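PDB 4ANO: ESSB from Geobacillus thermodenitrificans, which is an integral membrane component of the type VII secretion system, represented here by its cytoplasmic fragment, and probably helps build the secretion apparatus through self-association. Local coordinates for residues L194-W197 with V198-E202; F73-F76 with A77-R80; E47-C51 with I52-I56; R80-T83 with L84-I88. All coordinates share one frame; numbering follows the deposited sequence.

Contact 1: residues L194-W197 with V198-E202; sequences LEKW and VDEEE
Trp197 and Glu201 stand one turn apart on the last helix of this cytoplasmic fragment, 187-207, and form an i to i+4 pair linked through solvent as well as through the backbone. Water 1, in the plane of the Trp197 indole at its edge, accepts from Trp197 NE1 and donates to Glu201 OE1, both at 2.7 Å. The ring is placed for this by a chi1 of -167°, with CG anti to the backbone N, and the glutamate bends at chi2 to bring its carboxylate to the same water.

Beneath these side chains lies the regular alpha-helical bonding. Val198 N donates to Leu194 O and Glu201 N to Trp197 O, while Asp199 N reaches Glu195 O in the straightest of the set at 167°. A second i to i+4 side-chain pair, Lys196 with Glu200, is doubtful: the salt bridge from Lys196 NZ to Glu200 OE2 is long at 3.6 Å, and the lysine is modelled in two positions. Its further ion pair, with Glu180, is long and weak.

The helix has two unlike sides. Leu194, Trp197 and Val198 are buried, Trp197 and Val198 against Ile88 of helix 84-98 and Leu194 against Leu181 of helix 176-183; Glu195, Lys196, Asp199 and Glu200 are exposed. Val198 lies alongside Glu195, pointing the same way, with Val198 CG1 3.3 Å from Glu195 O and 3.9 Å from Glu195 OE2.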
loop_
_atom_site.group_PDB
_atom_site.type_symbol
_atom_site.label_atom_id
_atom_site.label_comp_id
_atom_site.label_asym_id
_atom_site.label_seq_id
_atom_site.Cartn_x
_atom_site.Cartn_y
_atom_site.Cartn_z
ATOM N N LEU A 194 5.485 1.516 15.795
ATOM C CA LEU A 194 4.273 2.316 15.638
ATOM C C LEU A 194 3.439 2.399 16.915
ATOM O O LEU A 194 2.866 3.478 17.191
ATOM C CB LEU A 194 3.393 1.850 14.489
ATOM C CG LEU A 194 3.964 2.045 13.097
ATOM C CD1 LEU A 194 3.141 1.289 12.094
ATOM C CD2 LEU A 194 3.917 3.569 12.749
ATOM N N GLU A 195 3.353 1.303 17.675
ATOM C CA GLU A 195 2.476 1.325 18.828
ATOM C C GLU A 195 3.010 2.252 19.890
ATOM O O GLU A 195 2.254 2.993 20.516
ATOM C CB GLU A 195 2.258 -0.046 19.412
ATOM C CG GLU A 195 0.848 -0.116 20.011
ATOM C CD GLU A 195 -0.183 -0.391 18.945
ATOM O OE1 GLU A 195 0.007 -1.382 18.214
ATOM O OE2 GLU A 195 -1.172 0.357 18.845
ATOM N N LYS A 196 4.324 2.234 20.109
ATOM C CA LYS A 196 4.903 3.176 21.074
ATOM C C LYS A 196 4.737 4.618 20.575
ATOM O O LYS A 196 4.508 5.560 21.384
ATOM C CB LYS A 196 6.378 2.850 21.375
ATOM C CG LYS A 196 6.927 3.576 22.600
ATOM C CD LYS A 196 8.451 3.441 22.716
ATOM C CE LYS A 196 9.200 4.691 22.235
ATOM N NZ LYS A 196 9.081 4.850 20.749
ATOM N N TRP A 197 4.836 4.796 19.259
ATOM C CA TRP A 197 4.625 6.133 18.654
ATOM C C TRP A 197 3.198 6.653 18.799
ATOM O O TRP A 197 3.017 7.827 19.125
ATOM C CB TRP A 197 5.003 6.117 17.193
ATOM C CG TRP A 197 5.110 7.512 16.568
ATOM C CD1 TRP A 197 5.087 8.749 17.184
ATOM C CD2 TRP A 197 5.374 7.755 15.207
ATOM N NE1 TRP A 197 5.249 9.745 16.250
ATOM C CE2 TRP A 197 5.424 9.151 15.024
ATOM C CE3 TRP A 197 5.517 6.923 14.098
ATOM C CZ2 TRP A 197 5.648 9.721 13.785
ATOM C CZ3 TRP A 197 5.727 7.484 12.883
ATOM C CH2 TRP A 197 5.806 8.856 12.718
ATOM N N VAL A 198 2.181 5.802 18.620
ATOM C CA VAL A 198 0.776 6.323 18.585
ATOM C C VAL A 198 0.466 6.725 20.045
ATOM O O VAL A 198 -0.181 7.764 20.272
ATOM C CB VAL A 198 -0.299 5.293 18.081
ATOM C CG1 VAL A 198 -0.511 4.178 19.064
ATOM C CG2 VAL A 198 -1.673 5.987 17.764
ATOM N N ASP A 199 0.959 5.927 21.008
ATOM C CA ASP A 199 0.781 6.252 22.450
ATOM C C ASP A 199 1.374 7.626 22.770
ATOM O O ASP A 199 0.734 8.463 23.409
ATOM C CB ASP A 199 1.423 5.194 23.407
ATOM C CG ASP A 199 0.625 3.875 23.481
ATOM O OD1 ASP A 199 -0.531 3.843 23.002
ATOM O OD2 ASP A 199 1.174 2.849 24.001
ATOM N N GLU A 200 2.594 7.882 22.295
ATOM C CA GLU A 200 3.265 9.147 22.531
ATOM C C GLU A 200 2.473 10.290 21.949
ATOM O O GLU A 200 2.238 11.361 22.596
ATOM C CB GLU A 200 4.678 9.104 21.939
ATOM C CG GLU A 200 5.621 8.246 22.759
ATOM C CD GLU A 200 6.997 8.129 22.139
ATOM O OE1 GLU A 200 7.210 8.609 20.989
ATOM O OE2 GLU A 200 7.876 7.551 22.821
ATOM N N GLU A 201 2.024 10.063 20.716
ATOM C CA GLU A 201 1.335 11.108 20.016
ATOM C C GLU A 201 -0.063 11.338 20.588
ATOM O O GLU A 201 -0.517 12.474 20.677
ATOM C CB GLU A 201 1.195 10.757 18.516
ATOM C CG GLU A 201 0.587 11.920 17.781
ATOM C CD GLU A 201 1.458 13.231 17.804
ATOM O OE1 GLU A 201 2.689 13.188 18.079
ATOM O OE2 GLU A 201 0.924 14.329 17.447
ATOM N N GLU A 202 -0.727 10.282 21.038
ATOM C CA GLU A 202 -2.058 10.444 21.678
ATOM C C GLU A 202 -1.940 11.257 23.004
ATOM O O GLU A 202 -2.776 12.116 23.255
ATOM C CB GLU A 202 -2.687 9.078 22.002
ATOM C CG GLU A 202 -3.981 9.173 22.781
ATOM C CD GLU A 202 -4.765 7.882 22.925
ATOM O OE1 GLU A 202 -4.898 7.129 21.919
ATOM O OE2 GLU A 202 -5.302 7.659 24.010
HETATM O O HOH W 1 5.165 12.128 17.588
#

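Contact 2: residues F73-F76 with A77-R80; sequences FLTF and AAIR
The ring of Phe76 meets Ala77 obliquely, the backbone N of Ala77 lying 3.8 Å from both Phe76 CG and Phe76 CD1. Its position follows from chi1 of -173°, which sets CG anti to the backbone N and carries the ring off the following turn, to be packed by Pro112, Phe117, Thr151 and Leu155. The guanidinium of Arg80, the other flat group, also leads away from residues 73-76: Arg80 NH2 bonds Gly158 O, and within this contact the side chain brings in its CB, 3.6 Å from Phe76 O.

The polar centre is a helix N-cap. Thr75 OG1 accepts from Ala78 N at 3.1 Å with an N-H...O angle of 156°, a side-chain acceptor for an amide of the first helical turn. This hydroxyl is held between the backbone N and the carbonyl carbon of its own residue (chi1 61°), the rotamer that turns it back over the helix start. Regular helical bonds follow, Ile79 N to Thr75 O at 3.2 Å and Arg80 N to Phe76 O at 3.0 Å.

Apolar side chains pack beside the cap. Those of Leu74 and Ile79 cross at about a right angle, Ile79 CD1 lying 3.9 Å from both Leu74 CB and Leu74 CG; Ala78 CB adds a looser touch, 4.2 Å from Leu74 CB.

The contact thus turns the chain from the short, weakly bonded strand about 74-75, where Leu74 pairs through its backbone with Phe117 of strand 115-117, into short helix 76-80, whose Phe76 packs on helix 141-155.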
loop_
_atom_site.group_PDB
_atom_site.type_symbol
_atom_site.label_atom_id
_atom_site.label_comp_id
_atom_site.label_asym_id
_atom_site.label_seq_id
_atom_site.Cartn_x
_atom_site.Cartn_y
_atom_site.Cartn_z
ATOM N N PHE A 73 -14.554 6.693 -1.065
ATOM C CA PHE A 73 -13.228 6.358 -0.526
ATOM C C PHE A 73 -12.271 7.543 -0.722
ATOM O O PHE A 73 -12.474 8.324 -1.674
ATOM C CB PHE A 73 -12.675 5.145 -1.217
ATOM C CG PHE A 73 -12.967 3.847 -0.526
ATOM C CD1 PHE A 73 -13.994 3.690 0.382
ATOM C CD2 PHE A 73 -12.193 2.735 -0.822
ATOM C CE1 PHE A 73 -14.240 2.470 1.019
ATOM C CE2 PHE A 73 -12.427 1.521 -0.209
ATOM C CZ PHE A 73 -13.462 1.364 0.739
ATOM N N LEU A 74 -11.333 7.695 0.243
ATOM C CA LEU A 74 -10.287 8.748 0.307
ATOM C C LEU A 74 -8.927 8.226 -0.207
ATOM O O LEU A 74 -8.530 7.075 0.055
ATOM C CB LEU A 74 -10.051 9.238 1.770
ATOM C CG LEU A 74 -10.939 10.051 2.740
ATOM C CD1 LEU A 74 -11.909 10.955 2.056
ATOM C CD2 LEU A 74 -11.621 9.123 3.808
ATOM N N THR A 75 -8.211 9.088 -0.912
ATOM C CA THR A 75 -6.895 8.771 -1.411
ATOM C C THR A 75 -5.896 8.881 -0.327
ATOM O O THR A 75 -6.149 9.441 0.755
ATOM C CB THR A 75 -6.521 9.829 -2.495
ATOM O OG1 THR A 75 -6.504 11.122 -1.864
ATOM C CG2 THR A 75 -7.635 9.889 -3.555
ATOM N N PHE A 76 -4.714 8.328 -0.638
ATOM C CA PHE A 76 -3.598 8.394 0.265
ATOM C C PHE A 76 -3.275 9.889 0.546
ATOM O O PHE A 76 -3.094 10.297 1.694
ATOM C CB PHE A 76 -2.399 7.720 -0.408
ATOM C CG PHE A 76 -1.214 7.592 0.511
ATOM C CD1 PHE A 76 -0.267 8.624 0.624
ATOM C CD2 PHE A 76 -1.037 6.428 1.303
ATOM C CE1 PHE A 76 0.815 8.469 1.438
ATOM C CE2 PHE A 76 0.107 6.255 2.094
ATOM C CZ PHE A 76 1.018 7.303 2.151
ATOM N N ALA A 77 -3.205 10.706 -0.483
ATOM C CA ALA A 77 -2.891 12.125 -0.206
ATOM C C ALA A 77 -3.926 12.831 0.696
ATOM O O ALA A 77 -3.546 13.661 1.565
ATOM C CB ALA A 77 -2.564 12.885 -1.477
ATOM N N ALA A 78 -5.219 12.448 0.631
ATOM C CA ALA A 78 -6.197 12.984 1.554
ATOM C C ALA A 78 -5.921 12.618 3.016
ATOM O O ALA A 78 -6.129 13.442 3.921
ATOM C CB ALA A 78 -7.635 12.556 1.151
ATOM N N ILE A 79 -5.528 11.370 3.273
ATOM C CA ILE A 79 -5.201 11.000 4.638
ATOM C C ILE A 79 -3.965 11.720 5.129
ATOM O O ILE A 79 -3.862 12.051 6.307
ATOM C CB ILE A 79 -5.129 9.451 4.806
ATOM C CG1 ILE A 79 -6.381 8.852 4.172
ATOM C CG2 ILE A 79 -4.934 9.118 6.247
ATOM C CD1 ILE A 79 -7.717 9.336 4.903
ATOM N N ARG A 80 -3.025 11.956 4.227
ATOM C CA ARG A 80 -1.771 12.677 4.535
ATOM C C ARG A 80 -2.059 14.107 5.107
ATOM O O ARG A 80 -1.263 14.663 5.878
ATOM C CB ARG A 80 -0.835 12.660 3.289
ATOM C CG ARG A 80 0.580 13.419 3.381
ATOM C CD ARG A 80 1.614 13.008 4.502
ATOM N NE ARG A 80 2.731 13.981 4.556
ATOM C CZ ARG A 80 2.700 15.127 5.239
ATOM N NH1 ARG A 80 1.615 15.452 5.969
ATOM N NH2 ARG A 80 3.758 15.943 5.231
#

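Contact 3: residues E47-C51 with I52-I56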
loop_
_atom_site.group_PDB
_atom_site.type_symbol
_atom_site.label_atom_id
_atom_site.label_comp_id
_atom_site.label_asym_id
_atom_site.label_seq_id
_atom_site.Cartn_x
_atom_site.Cartn_y
_atom_site.Cartn_z
ATOM N N GLU A 47 -12.776 -11.469 -5.887
ATOM C CA GLU A 47 -13.038 -11.856 -4.516
ATOM C C GLU A 47 -11.942 -11.356 -3.587
ATOM O O GLU A 47 -11.457 -12.074 -2.692
ATOM C CB GLU A 47 -13.281 -13.387 -4.404
ATOM C CG GLU A 47 -14.689 -13.887 -4.884
ATOM C CD GLU A 47 -14.647 -14.453 -6.280
ATOM O OE1 GLU A 47 -13.803 -13.941 -7.047
ATOM O OE2 GLU A 47 -15.400 -15.421 -6.612
ATOM N N VAL A 48 -11.560 -10.100 -3.778
ATOM C CA VAL A 48 -10.551 -9.545 -2.881
ATOM C C VAL A 48 -11.231 -8.916 -1.685
ATOM O O VAL A 48 -10.925 -9.240 -0.552
ATOM C CB VAL A 48 -9.613 -8.567 -3.582
ATOM C CG1 VAL A 48 -8.593 -7.942 -2.579
ATOM C CG2 VAL A 48 -8.974 -9.330 -4.782
ATOM N N ASP A 49 -12.164 -8.028 -1.941
ATOM C CA ASP A 49 -12.723 -7.295 -0.776
ATOM C C ASP A 49 -14.104 -6.909 -1.260
ATOM O O ASP A 49 -14.289 -6.636 -2.383
ATOM C CB ASP A 49 -11.825 -6.114 -0.373
ATOM C CG ASP A 49 -11.876 -4.959 -1.387
ATOM O OD1 ASP A 49 -12.879 -4.225 -1.392
ATOM O OD2 ASP A 49 -10.865 -4.740 -2.135
ATOM N N PRO A 50 -15.088 -6.916 -0.383
ATOM C CA PRO A 50 -16.411 -6.581 -0.950
ATOM C C PRO A 50 -16.594 -5.104 -1.413
ATOM O O PRO A 50 -17.488 -4.835 -2.262
ATOM C CB PRO A 50 -17.334 -6.909 0.196
ATOM C CG PRO A 50 -16.493 -6.576 1.496
ATOM C CD PRO A 50 -14.992 -6.795 1.069
ATOM N N CYS A 51 -15.764 -4.180 -0.919
ATOM C CA CYS A 51 -15.944 -2.749 -1.322
ATOM C C CYS A 51 -15.564 -2.339 -2.727
ATOM O O CYS A 51 -16.251 -1.550 -3.384
ATOM C CB CYS A 51 -15.173 -1.870 -0.330
ATOM S SG CYS A 51 -15.944 -2.054 1.344
ATOM N N ILE A 52 -14.523 -2.977 -3.273
ATOM C CA ILE A 52 -13.911 -2.433 -4.488
ATOM C C ILE A 52 -14.183 -3.444 -5.547
ATOM O O ILE A 52 -13.937 -4.638 -5.327
ATOM C CB ILE A 52 -12.355 -2.255 -4.287
ATOM C CG1 ILE A 52 -12.107 -1.090 -3.333
ATOM C CG2 ILE A 52 -11.705 -1.942 -5.631
ATOM C CD1 ILE A 52 -10.649 -0.939 -3.060
ATOM N N VAL A 53 -14.779 -3.008 -6.633
ATOM C CA VAL A 53 -15.153 -3.896 -7.763
ATOM C C VAL A 53 -13.914 -3.930 -8.714
ATOM O O VAL A 53 -13.232 -2.893 -8.877
ATOM C CB VAL A 53 -16.451 -3.385 -8.452
ATOM C CG1 VAL A 53 -16.667 -4.000 -9.912
ATOM C CG2 VAL A 53 -17.742 -3.645 -7.585
ATOM N N ARG A 54 -13.601 -5.120 -9.266
ATOM C CA ARG A 54 -12.519 -5.326 -10.238
ATOM C C ARG A 54 -13.080 -6.092 -11.384
ATOM O O ARG A 54 -13.655 -7.156 -11.170
ATOM C CB ARG A 54 -11.325 -6.114 -9.656
ATOM C CG ARG A 54 -10.687 -5.412 -8.480
ATOM C CD ARG A 54 -9.395 -6.091 -7.897
ATOM N NE ARG A 54 -8.938 -5.389 -6.653
ATOM C CZ ARG A 54 -9.606 -5.202 -5.526
ATOM N NH1 ARG A 54 -10.879 -5.631 -5.271
ATOM N NH2 ARG A 54 -9.015 -4.509 -4.589
ATOM N N ASP A 55 -12.982 -5.522 -12.587
ATOM C CA ASP A 55 -13.420 -6.249 -13.766
ATOM C C ASP A 55 -12.194 -6.652 -14.532
ATOM O O ASP A 55 -11.229 -5.920 -14.508
ATOM C CB ASP A 55 -14.295 -5.368 -14.598
ATOM C CG ASP A 55 -15.626 -5.121 -13.899
ATOM O OD1 ASP A 55 -16.271 -6.119 -13.468
ATOM O OD2 ASP A 55 -16.014 -3.946 -13.822
ATOM N N ILE A 56 -12.213 -7.831 -15.111
ATOM C CA ILE A 56 -10.934 -8.438 -15.653
ATOM C C ILE A 56 -11.281 -8.798 -17.141
ATOM O O ILE A 56 -12.268 -9.445 -17.421
ATOM C CB ILE A 56 -10.601 -9.745 -14.936
ATOM C CG1 ILE A 56 -10.143 -9.494 -13.508
ATOM C CG2 ILE A 56 -9.407 -10.453 -15.609
ATOM C CD1 ILE A 56 -11.153 -9.664 -12.592
HETATM O O HOH W 2 -16.165 -6.302 -4.424
#
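Asp49 divides its carboxylate between two partners further along the chain. Its OD1 accepts from the backbone N of Ile52 at 2.8 Å, on the syn side but 28° out of the carboxylate plane and with a bent N-H...O angle of 135°. Asp49 OD2 takes the Arg54 guanidinium end-on, NH2 at 3.1 Å and NH1 at 3.3 Å both closing on this one oxygen in a salt bridge. The oxygen lies in the guanidinium plane, yet the two flat groups stand 84° apart, so this is not the coplanar two-oxygen pairing.

Packing is tight around that guanidinium. Val48 CB lies 3.6 Å above one face and Ile52 CG2 3.6 Å above the opposite one, each offset toward the rim, which sandwiches the charged group between aliphatic carbons. Its strongest polar partner is Leu126 O, bonded by Arg54 NE, and this further fixes its rotation. The Asp49 bond to Ile52 N, side chain to backbone across three residues, closes the bend that leads from the loop after strand 25-30 into strand 53-58, an outermost strand of the four-stranded antiparallel sheet. With an alanine at Asp49, the buried Arg54 would probably lose its carboxylate counter-charge and the amide of Ile52 its side-chain acceptor.

The other side of the bend is looser. Pro50 and Val53 are exposed, the CB of Pro50 directed away from residues 52-56 and that of Val53 away from residues 47-51. Water 2 lies 2.8 Å from Asp49 O and 2.9 Å from Ile52 O, with more acceptors nearby than it has protons.

Contact 4: residues R80-T83 with L84-I88; sequences RKTT and LLSRI
Among the charged groups, Arg80 and Arg87 stack: their guanidinium centres are 4.5 Å apart and their planes diverge by 24°, with Arg80 NH1 resting 3.5 Å above one face of Arg87, toward its rim. Leu84 CA lies over the opposite face. Two like charges this close are likely to repel, but backbone carbonyls draw on both groups: Arg87 NE and NH2 bond Leu155 O and Thr156 O, and Arg80 keeps its own carbonyl partner at Gly158.

Of the hydrogen bonds, Arg87 NH1 to Thr82 O is short and straight, 2.9 Å and 164°, lying in the carbonyl plane and within 4° of the guanidinium plane. Bends at chi2 and chi3 fold the Arg87 side chain back over the loop to make it. Arg87 N also bonds Thr83 O at 3.0 Å. Thr83 occupies the N-cap position of helix 84-98, though in the modelled conformer its side chain makes no capping bond. A hydroxyl pair forms at the preceding threonine, Ser86 OG donating to Thr82 OG1 at 3.1 Å; Thr82 OG1 in turn bonds Ile79 O, joining the short helix 76-80 to the start of helix 84-98, in a domain probably related to the protein-kinase fold, as the family's clan suggests. Shortening Arg87 to an alanine would probably leave Thr82 O and the carbonyls of Leu155 and Thr156 without their donors, and Arg80 without its stacking partner.

Apolar contact between residues 80-83 and 84-88 is slight. Leu85 and Ile88 instead turn to helix 187-207, where they pack on Val198, while Ser86 touches Leu121.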
loop_
_atom_site.group_PDB
_atom_site.type_symbol
_atom_site.label_atom_id
_atom_site.label_comp_id
_atom_site.label_asym_id
_atom_site.label_seq_id
_atom_site.Cartn_x
_atom_site.Cartn_y
_atom_site.Cartn_z
ATOM N N ARG A 80 -3.025 11.956 4.227
ATOM C CA ARG A 80 -1.771 12.677 4.535
ATOM C C ARG A 80 -2.059 14.107 5.107
ATOM O O ARG A 80 -1.263 14.663 5.878
ATOM C CB ARG A 80 -0.835 12.660 3.289
ATOM C CG ARG A 80 0.580 13.419 3.381
ATOM C CD ARG A 80 1.614 13.008 4.502
ATOM N NE ARG A 80 2.731 13.981 4.556
ATOM C CZ ARG A 80 2.700 15.127 5.239
ATOM N NH1 ARG A 80 1.615 15.452 5.969
ATOM N NH2 ARG A 80 3.758 15.943 5.231
ATOM N N LYS A 81 -3.240 14.622 4.809
ATOM C CA LYS A 81 -3.674 15.923 5.338
ATOM C C LYS A 81 -4.300 15.938 6.727
ATOM O O LYS A 81 -4.574 17.039 7.267
ATOM C CB LYS A 81 -4.665 16.598 4.385
ATOM C CG LYS A 81 -4.053 16.767 3.010
ATOM C CD LYS A 81 -5.167 17.348 2.142
ATOM C CE LYS A 81 -4.750 17.442 0.659
ATOM N NZ LYS A 81 -3.407 18.026 0.363
ATOM N N THR A 82 -4.633 14.764 7.265
ATOM C CA THR A 82 -5.231 14.625 8.588
ATOM C C THR A 82 -4.142 14.821 9.623
ATOM O O THR A 82 -2.963 14.973 9.267
ATOM C CB THR A 82 -5.938 13.250 8.765
ATOM O OG1 THR A 82 -5.018 12.159 8.588
ATOM C CG2 THR A 82 -7.039 13.061 7.727
ATOM N N THR A 83 -4.558 14.848 10.877
ATOM C CA THR A 83 -3.716 14.829 12.065
ATOM C C THR A 83 -2.587 13.755 12.045
ATOM O O THR A 83 -2.813 12.675 11.524
ATOM C CB THR A 83 -4.715 14.552 13.191
ATOM O OG1 THR A 83 -5.167 15.805 13.750
ATOM C CG2 THR A 83 -4.162 13.690 14.234
ATOM N N LEU A 84 -1.402 14.045 12.608
ATOM C CA LEU A 84 -0.364 13.017 12.780
ATOM C C LEU A 84 -0.949 11.782 13.461
ATOM O O LEU A 84 -0.740 10.659 13.002
ATOM C CB LEU A 84 0.866 13.526 13.544
ATOM C CG LEU A 84 1.994 12.505 13.706
ATOM C CD1 LEU A 84 2.445 11.950 12.322
ATOM C CD2 LEU A 84 3.150 13.166 14.385
ATOM N N LEU A 85 -1.735 11.981 14.533
ATOM C CA LEU A 85 -2.314 10.871 15.293
ATOM C C LEU A 85 -3.165 9.938 14.419
ATOM O O LEU A 85 -3.059 8.673 14.374
ATOM C CB LEU A 85 -3.169 11.392 16.482
ATOM C CG LEU A 85 -3.901 10.305 17.300
ATOM C CD1 LEU A 85 -3.033 9.190 17.890
ATOM C CD2 LEU A 85 -4.758 10.961 18.421
ATOM N N SER A 86 -3.970 10.594 13.603
ATOM C CA SER A 86 -4.755 9.882 12.640
ATOM C C SER A 86 -3.965 9.095 11.561
ATOM O O SER A 86 -4.339 7.990 11.124
ATOM C CB SER A 86 -5.442 10.964 11.848
ATOM O OG SER A 86 -6.132 10.336 10.818
ATOM N N ARG A 87 -2.963 9.766 11.020
ATOM C CA ARG A 87 -2.073 9.033 10.085
ATOM C C ARG A 87 -1.371 7.827 10.707
ATOM O O ARG A 87 -1.171 6.797 10.032
ATOM C CB ARG A 87 -1.080 10.023 9.479
ATOM C CG ARG A 87 -1.688 10.896 8.364
ATOM C CD ARG A 87 -1.229 12.377 8.429
ATOM N NE ARG A 87 0.224 12.621 8.549
ATOM C CZ ARG A 87 0.740 13.766 9.013
ATOM N NH1 ARG A 87 -0.051 14.752 9.411
ATOM N NH2 ARG A 87 2.073 13.936 9.090
ATOM N N ILE A 88 -0.939 7.929 11.968
ATOM C CA ILE A 88 -0.242 6.760 12.603
ATOM C C ILE A 88 -1.245 5.645 12.832
ATOM O O ILE A 88 -0.892 4.457 12.692
ATOM C CB ILE A 88 0.371 7.099 13.998
ATOM C CG1 ILE A 88 1.508 8.083 13.811
ATOM C CG2 ILE A 88 0.891 5.757 14.751
ATOM C CD1 ILE A 88 1.845 8.773 15.191
#

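How the contacts relate
From the N terminus, contact 3 comes first, at the entry from a long loop into strand 53-58. Contact 2 follows, leading strand 74-75 into helix 76-80; it meets contact 3 where the Phe73 ring packs on Cys51 and Ile52. Contact 4 begins on Arg80, which it shares with contact 2, and turns the chain into helix 84-98; the two also touch where Ile79 O approaches Arg87 CG. Contact 1, far along the sequence, stays within helix 187-207 and packs on contact 4, its Trp197 ring against Ile88. None encloses another: the four stand in series, each a local closure. Contacts 1 and 3 mark opposite sides of the chain's centre, about 33 Å apart between centres.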